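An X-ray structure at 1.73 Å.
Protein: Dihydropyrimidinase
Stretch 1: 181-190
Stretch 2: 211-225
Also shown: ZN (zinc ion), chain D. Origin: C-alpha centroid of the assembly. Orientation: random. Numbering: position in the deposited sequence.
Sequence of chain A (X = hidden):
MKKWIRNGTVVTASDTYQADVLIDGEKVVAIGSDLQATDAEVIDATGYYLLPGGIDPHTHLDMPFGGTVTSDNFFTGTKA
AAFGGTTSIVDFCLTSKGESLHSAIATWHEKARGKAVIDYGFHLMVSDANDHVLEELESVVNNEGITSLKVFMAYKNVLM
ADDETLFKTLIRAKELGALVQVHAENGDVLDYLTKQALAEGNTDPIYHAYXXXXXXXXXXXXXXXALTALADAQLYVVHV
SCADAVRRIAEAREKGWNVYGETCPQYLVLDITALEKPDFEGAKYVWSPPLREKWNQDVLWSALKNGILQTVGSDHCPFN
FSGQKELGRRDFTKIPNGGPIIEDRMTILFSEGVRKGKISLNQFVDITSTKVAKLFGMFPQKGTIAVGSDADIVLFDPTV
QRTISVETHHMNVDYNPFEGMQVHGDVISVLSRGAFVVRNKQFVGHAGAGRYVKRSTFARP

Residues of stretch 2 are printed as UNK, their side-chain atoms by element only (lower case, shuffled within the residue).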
# COMPACT_ATOMS: atom_id res chain seq x y z
N GLN A 181 19.65 -3.07 16.13
CA GLN A 181 19.70 -1.83 15.37
C GLN A 181 20.29 -2.13 14.00
O GLN A 181 21.26 -2.89 13.92
CB GLN A 181 20.63 -0.88 16.05
CG GLN A 181 20.09 -0.36 17.38
CD GLN A 181 21.19 0.25 18.19
OE1 GLN A 181 21.23 1.49 18.41
NE2 GLN A 181 22.09 -0.55 18.60
N VAL A 182 19.77 -1.51 12.94
CA VAL A 182 20.47 -1.58 11.66
C VAL A 182 20.81 -0.22 11.11
O VAL A 182 19.96 0.65 11.07
CB VAL A 182 19.63 -2.37 10.63
CG1 VAL A 182 20.07 -2.09 9.27
CG2 VAL A 182 19.66 -3.87 10.95
N HIS A 183 21.99 -0.13 10.47
CA HIS A 183 22.29 0.90 9.47
C HIS A 183 21.84 0.31 8.12
O HIS A 183 22.50 -0.61 7.61
CB HIS A 183 23.83 1.20 9.41
CG HIS A 183 24.20 2.16 8.31
ND1 HIS A 183 24.76 3.40 8.54
CD2 HIS A 183 24.05 2.05 6.96
CE1 HIS A 183 24.97 4.00 7.37
NE2 HIS A 183 24.53 3.21 6.40
N ALA A 184 20.72 0.81 7.58
CA ALA A 184 20.07 0.11 6.45
C ALA A 184 20.33 0.87 5.14
O ALA A 184 19.48 1.65 4.68
CB ALA A 184 18.52 -0.03 6.70
N GLU A 185 21.44 0.56 4.49
CA GLU A 185 21.60 0.87 3.04
C GLU A 185 22.17 -0.39 2.42
O GLU A 185 23.02 -1.06 3.06
CB GLU A 185 22.61 2.00 2.79
CG GLU A 185 22.26 3.37 3.42
CD GLU A 185 23.39 4.34 3.23
OE1 GLU A 185 24.44 4.19 3.94
OE2 GLU A 185 23.27 5.18 2.30
N ASN A 186 21.85 -0.63 1.14
CA ASN A 186 22.44 -1.82 0.51
C ASN A 186 23.91 -1.58 0.18
O ASN A 186 24.25 -0.82 -0.75
CB ASN A 186 21.63 -2.24 -0.73
CG ASN A 186 22.10 -3.57 -1.27
OD1 ASN A 186 23.26 -3.71 -1.66
ND2 ASN A 186 21.22 -4.54 -1.30
N GLY A 187 24.80 -2.18 0.96
CA GLY A 187 26.22 -1.91 0.76
C GLY A 187 26.78 -2.37 -0.58
O GLY A 187 27.82 -1.87 -1.01
N ASP A 188 26.18 -3.39 -1.18
CA ASP A 188 26.71 -3.87 -2.48
C ASP A 188 26.34 -2.94 -3.62
O ASP A 188 27.17 -2.66 -4.52
CB ASP A 188 26.22 -5.28 -2.77
CG ASP A 188 26.87 -6.31 -1.84
OD1 ASP A 188 28.12 -6.30 -1.70
OD2 ASP A 188 26.15 -7.11 -1.25
N VAL A 189 25.12 -2.45 -3.58
CA VAL A 189 24.69 -1.44 -4.57
C VAL A 189 25.59 -0.23 -4.42
O VAL A 189 26.08 0.30 -5.41
CB VAL A 189 23.20 -0.99 -4.32
CG1 VAL A 189 22.88 0.33 -5.13
CG2 VAL A 189 22.25 -2.09 -4.70
N LEU A 190 25.80 0.23 -3.18
CA LEU A 190 26.63 1.42 -2.95
C LEU A 190 28.09 1.22 -3.42
O LEU A 190 28.69 2.12 -4.04
CB LEU A 190 26.62 1.79 -1.45
CG LEU A 190 25.46 2.73 -1.05
CD1 LEU A 190 24.12 2.32 -1.72
CD2 LEU A 190 25.34 2.76 0.48
N UNK A 211 25.62 8.36 -5.24
CA UNK A 211 26.01 6.97 -5.28
C UNK A 211 25.31 6.15 -4.14
O UNK A 211 25.56 4.95 -3.99
c UNK A 211 28.32 7.36 -6.34
o UNK A 211 27.99 7.50 -3.93
c UNK A 211 27.54 6.80 -5.10
N UNK A 212 24.51 6.84 -3.34
CA UNK A 212 23.66 6.15 -2.32
C UNK A 212 22.19 6.51 -2.43
O UNK A 212 21.63 7.13 -1.51
c UNK A 212 24.15 6.49 -0.91
c UNK A 212 25.67 6.62 -0.81
n UNK A 212 27.03 4.39 2.91
c UNK A 212 26.09 7.12 0.58
c UNK A 212 27.12 5.28 1.91
n UNK A 212 28.30 5.45 1.29
n UNK A 212 26.07 6.06 1.60
N UNK A 213 21.51 6.10 -3.53
CA UNK A 213 20.15 6.62 -3.74
C UNK A 213 19.17 6.11 -2.69
O UNK A 213 19.42 5.08 -2.04
c UNK A 213 21.90 5.14 -4.58
c UNK A 213 20.99 5.49 -5.72
c UNK A 213 19.75 6.06 -5.11
N UNK A 214 18.06 6.83 -2.51
CA UNK A 214 17.14 6.45 -1.41
C UNK A 214 16.58 5.05 -1.56
O UNK A 214 16.23 4.41 -0.57
c UNK A 214 17.70 8.11 -3.14
c UNK A 214 16.28 8.29 -2.73
c UNK A 214 16.02 7.50 -1.49
N UNK A 215 16.42 4.59 -2.81
CA UNK A 215 15.95 3.24 -3.04
C UNK A 215 16.85 2.19 -2.37
O UNK A 215 16.35 1.14 -2.00
c UNK A 215 15.84 2.97 -4.54
o UNK A 215 16.23 5.78 -5.46
c UNK A 215 14.72 3.82 -5.22
o UNK A 215 14.14 6.01 -6.04
c UNK A 215 15.08 5.31 -5.60
N UNK A 216 18.14 2.49 -2.23
CA UNK A 216 19.10 1.56 -1.59
C UNK A 216 18.86 1.48 -0.07
O UNK A 216 19.10 0.43 0.57
c UNK A 216 20.56 2.03 -1.88
N UNK A 217 18.47 2.62 0.51
CA UNK A 217 18.11 2.67 1.93
C UNK A 217 16.77 1.99 2.09
O UNK A 217 16.57 1.19 3.01
c UNK A 217 17.41 5.59 4.41
o UNK A 217 18.17 6.49 3.99
c UNK A 217 18.06 4.11 2.43
c UNK A 217 17.50 4.18 3.85
o UNK A 217 16.64 5.78 5.34
N UNK A 218 15.84 2.27 1.18
CA UNK A 218 14.54 1.59 1.26
C UNK A 218 14.72 0.07 1.21
O UNK A 218 14.05 -0.69 1.95
N UNK A 219 15.50 -0.39 0.25
CA UNK A 219 15.67 -1.85 0.09
C UNK A 219 16.23 -2.52 1.36
O UNK A 219 15.66 -3.49 1.87
c UNK A 219 16.70 -3.71 -1.37
c UNK A 219 17.61 -4.42 -0.39
o UNK A 219 17.17 -5.49 0.13
c UNK A 219 16.59 -2.18 -1.09
o UNK A 219 18.71 -3.89 -0.07
N UNK A 220 17.27 -1.93 1.92
CA UNK A 220 17.89 -2.56 3.10
C UNK A 220 16.96 -2.45 4.30
O UNK A 220 16.95 -3.33 5.17
c UNK A 220 19.25 -1.90 3.39
N UNK A 221 16.22 -1.34 4.39
CA UNK A 221 15.21 -1.22 5.47
C UNK A 221 14.22 -2.36 5.33
O UNK A 221 13.87 -3.04 6.32
o UNK A 221 15.49 1.19 5.57
c UNK A 221 14.49 0.18 5.40
c UNK A 221 13.45 0.27 6.50
N UNK A 222 13.67 -2.54 4.13
CA UNK A 222 12.69 -3.63 3.94
C UNK A 222 13.26 -5.02 4.24
O UNK A 222 12.54 -5.90 4.73
N UNK A 223 14.51 -5.23 3.85
CA UNK A 223 15.18 -6.51 4.09
C UNK A 223 15.34 -6.74 5.59
O UNK A 223 15.03 -7.83 6.09
c UNK A 223 17.36 -7.83 3.69
n UNK A 223 20.41 -5.14 1.83
n UNK A 223 18.89 -6.86 1.97
c UNK A 223 16.54 -6.54 3.39
c UNK A 223 20.06 -6.33 2.31
n UNK A 223 20.92 -7.04 3.07
c UNK A 223 18.32 -8.10 2.51
N UNK A 224 15.78 -5.71 6.31
CA UNK A 224 15.95 -5.90 7.77
C UNK A 224 14.57 -6.17 8.41
O UNK A 224 14.44 -7.02 9.32
c UNK A 224 16.60 -4.67 8.37
N UNK A 225 13.53 -5.53 7.89
CA UNK A 225 12.19 -5.71 8.43
C UNK A 225 11.67 -7.13 8.18
O UNK A 225 11.16 -7.78 9.08
c UNK A 225 11.20 -4.69 7.81
c UNK A 225 9.75 -5.23 7.88
c UNK A 225 11.38 -3.34 8.50
c UNK A 225 10.73 -2.18 7.75
ZN ZN D . 25.07 4.66 10.32
O HOH W 1 21.02 5.29 0.76
O HOH W 2 23.25 -4.69 2.11
O HOH W 3 27.14 4.38 10.50
O HOH W 4 26.10 6.25 9.13

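Position 211 carries one carbon bearing an oxygen and a second carbon, a beta-branched hydroxyl side chain; its backbone O lies 3.7 Å from CG of Leu 190. This is Thr 211. At position 212 three carbons lead to a nitrogen and then to a carbon holding two more nitrogens, a guanidinium that meets the carboxylate of Glu 185, so the residue is Arg 212. Its NH2 donates to Glu 185 OE1 (2.8 Å) and its NE to Glu 185 OE2 (3.0 Å), a two-pronged salt bridge along the guanidinium edge, while Leu 190 CD2 covers one face, 3.4 Å from Arg 212 NH2.

Positions 213 and 214 each have three carbons closing a ring onto the backbone N, and neither makes a notable contact with stretch 1: Pro 213 and Pro 214. Position 215 has three carbons, the third carrying two oxygens, and is out of reach of stretch 1; it is Glu 215. A single carbon at 216, its CB 3.6 Å from Leu 190 CD1, identifies Ala 216.

Position 217 again shows three carbons ending in two oxygens, with its CB 4.4 Å from Glu 185 CG, and is Glu 217. No side-chain atom exists at 218, hence Gly 218. The three carbons and two terminal oxygens at 219 reach the amide of Asn 186, giving Glu 219, whose OE1 accepts from Asn 186 ND2 at 2.9 Å. One carbon at 220, its CB 3.9 Å from Ala 184 CB, makes Ala 220.

At 221 a carbon bears one oxygen and one carbon, the oxygen 3.5 Å from Ala 184 CB: Thr 221. Position 222 is bare, Gly 222. At 223 three carbons, a nitrogen and a carbon with two further nitrogens approach Asn 186; this is Arg 223, which forms a salt bridge with Glu 219 (NH1 to OE1, 2.8 Å). The lone carbon at 224, a CB 4.1 Å from Val 182 CG2, is Ala 224. Four carbons at 225, forked at the first with one arm two carbons long, do not reach stretch 1: Ile 225.

The contact works through close backbone packing flanked by polar anchors. Small alanine side chains accompany an approach of 4.1 Å between Glu 185 CA and Glu 217 CA, and Asn 186 N donates to Ala 216 O (3.0 Å). Glu 185 OE1 also accepts from His 183 NE2 (2.6 Å), and His 183 ND1 binds zinc at 2.2 Å, linking Arg 212 to the metal site.

Stretch 2 (211-225) TRPPEAEGEATGRAI
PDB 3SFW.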